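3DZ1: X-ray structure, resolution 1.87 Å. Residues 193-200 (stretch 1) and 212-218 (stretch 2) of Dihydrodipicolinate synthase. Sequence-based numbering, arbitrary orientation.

Stretch 1, residues 193-200: PLSILCGN
Stretch 2 (212-218) GADGAMT

Parallel strands can be joined by a handful of backbone hydrogen bonds, with small residues admitting larger ones, and this pair from dihydrodipicolinate synthase illustrates the principle. The side chain of Leu-197 (phi/psi -112/135, chi1 m, chi2 t) projects from the face to which a CB on Gly-215 (167/-156) would point. Its CD1 meets CE of selenomethionine Met-217 (t, t, m) at 4.1 Å, and its CD2 packs 4.0 Å from Asp-214 C; a CB on Gly-215 would come within 3.3 Å of that CD2, so glycine leaves the room leucine fills. Cys-198 (m), buried like Leu-197, shares the other face with Ala-216, and Cys-198 SG rests 3.5 Å from Ala-213 CB, a methyl that also lies 4.4 Å from Ile-196 CG2 (Ile-196 m, t). The contact buries 441 Å² over both stretches.

Strands 195-198 and 215-218 run parallel in register, Leu-197 beside Gly-215 (CA-CA 4.8 Å) and Cys-198 beside Ala-216 (CA-CA 4.6 Å), yet their axes are inclined by 51°, approaching to 4.0 Å. Cys-198 bonds both ways along the partner: its N donates to Gly-215 O (3.0 Å), and its O accepts from Met-217 N (3.0 Å).

At the polar edge, Asp-214 (-86/-19, chi1 m, chi2 -59°) points toward stretch 1 and clasps Ile-196 twice: Asp-214 N donates to Ile-196 O (2.8 Å), while Ile-196 N donates to Asp-214 OD2 (3.0 Å), the carboxylate extending the backbone pairing.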

# COMPACT_ATOMS: atom_id res chain seq x y z
N PRO A 193 -5.24 -33.47 -6.80
CA PRO A 193 -6.44 -32.94 -7.44
C PRO A 193 -6.86 -31.61 -6.81
O PRO A 193 -6.84 -31.46 -5.59
CB PRO A 193 -7.47 -34.04 -7.20
CG PRO A 193 -6.63 -35.27 -7.31
CD PRO A 193 -5.41 -34.90 -6.49
N LEU A 194 -7.23 -30.65 -7.65
CA LEU A 194 -7.64 -29.33 -7.19
C LEU A 194 -8.56 -28.68 -8.19
O LEU A 194 -8.23 -28.57 -9.37
CB LEU A 194 -6.40 -28.44 -7.00
CG LEU A 194 -6.63 -26.99 -6.54
CD1 LEU A 194 -7.06 -26.99 -5.09
CD2 LEU A 194 -5.35 -26.19 -6.70
N SER A 195 -9.73 -28.23 -7.73
CA SER A 195 -10.68 -27.57 -8.60
C SER A 195 -10.23 -26.13 -8.78
O SER A 195 -9.76 -25.49 -7.83
CB SER A 195 -12.09 -27.61 -8.00
OG SER A 195 -13.01 -26.88 -8.80
N ILE A 196 -10.34 -25.63 -10.00
CA ILE A 196 -9.98 -24.25 -10.27
C ILE A 196 -11.16 -23.55 -10.93
O ILE A 196 -11.49 -23.83 -12.08
CB ILE A 196 -8.73 -24.14 -11.18
CG1 ILE A 196 -7.51 -24.76 -10.49
CG2 ILE A 196 -8.46 -22.67 -11.51
CD1 ILE A 196 -6.21 -24.66 -11.31
N LEU A 197 -11.80 -22.66 -10.18
CA LEU A 197 -12.93 -21.90 -10.71
C LEU A 197 -12.42 -20.47 -10.78
O LEU A 197 -11.79 -19.98 -9.84
CB LEU A 197 -14.15 -21.99 -9.79
CG LEU A 197 -14.76 -23.39 -9.62
CD1 LEU A 197 -16.11 -23.25 -8.95
CD2 LEU A 197 -14.92 -24.07 -10.99
N CYS A 198 -12.69 -19.81 -11.89
CA CYS A 198 -12.19 -18.46 -12.10
C CYS A 198 -13.12 -17.31 -11.79
O CYS A 198 -14.35 -17.41 -11.92
CB CYS A 198 -11.68 -18.35 -13.53
SG CYS A 198 -10.42 -19.60 -13.87
N GLY A 199 -12.51 -16.21 -11.37
CA GLY A 199 -13.26 -15.02 -11.03
C GLY A 199 -12.79 -13.77 -11.75
O GLY A 199 -12.69 -13.74 -12.97
N ASN A 200 -12.48 -12.74 -10.97
CA ASN A 200 -12.06 -11.44 -11.51
C ASN A 200 -13.09 -10.96 -12.52
O ASN A 200 -12.75 -10.55 -13.63
CB ASN A 200 -10.68 -11.52 -12.16
CG ASN A 200 -10.14 -10.14 -12.53
OD1 ASN A 200 -10.43 -9.16 -11.85
ND2 ASN A 200 -9.34 -10.07 -13.59
N GLY A 212 -7.37 -24.64 -18.86
CA GLY A 212 -7.64 -25.81 -18.04
C GLY A 212 -8.46 -25.59 -16.78
O GLY A 212 -8.54 -26.48 -15.94
N ALA A 213 -9.06 -24.41 -16.64
CA ALA A 213 -9.89 -24.15 -15.47
C ALA A 213 -11.08 -25.10 -15.54
O ALA A 213 -11.46 -25.54 -16.63
CB ALA A 213 -10.37 -22.70 -15.46
N ASP A 214 -11.66 -25.42 -14.39
CA ASP A 214 -12.81 -26.33 -14.34
C ASP A 214 -14.12 -25.61 -14.55
O ASP A 214 -15.14 -26.23 -14.88
CB ASP A 214 -12.85 -27.05 -12.99
CG ASP A 214 -11.72 -28.02 -12.82
OD1 ASP A 214 -11.61 -28.95 -13.64
OD2 ASP A 214 -10.94 -27.86 -11.86
N GLY A 215 -14.10 -24.29 -14.37
CA GLY A 215 -15.31 -23.52 -14.55
C GLY A 215 -15.18 -22.12 -14.01
O GLY A 215 -14.07 -21.58 -13.89
N ALA A 216 -16.32 -21.53 -13.68
CA ALA A 216 -16.34 -20.16 -13.18
C ALA A 216 -17.11 -19.98 -11.88
O ALA A 216 -18.10 -20.68 -11.62
CB ALA A 216 -16.95 -19.25 -14.24
N MSE A 217 -16.64 -19.06 -11.05
CA MSE A 217 -17.32 -18.69 -9.82
C MSE A 217 -17.54 -17.22 -10.15
O MSE A 217 -16.65 -16.39 -9.97
CB MSE A 217 -16.45 -18.84 -8.59
CG MSE A 217 -17.26 -18.62 -7.31
SE MSE A 217 -16.26 -18.85 -5.68
CE MSE A 217 -16.04 -20.75 -5.75
N THR A 218 -18.74 -16.93 -10.64
CA THR A 218 -19.08 -15.60 -11.11
C THR A 218 -20.21 -14.82 -10.44
O THR A 218 -21.24 -15.39 -10.08
CB THR A 218 -19.41 -15.67 -12.62
OG1 THR A 218 -19.84 -14.38 -13.08
CG2 THR A 218 -20.53 -16.68 -12.86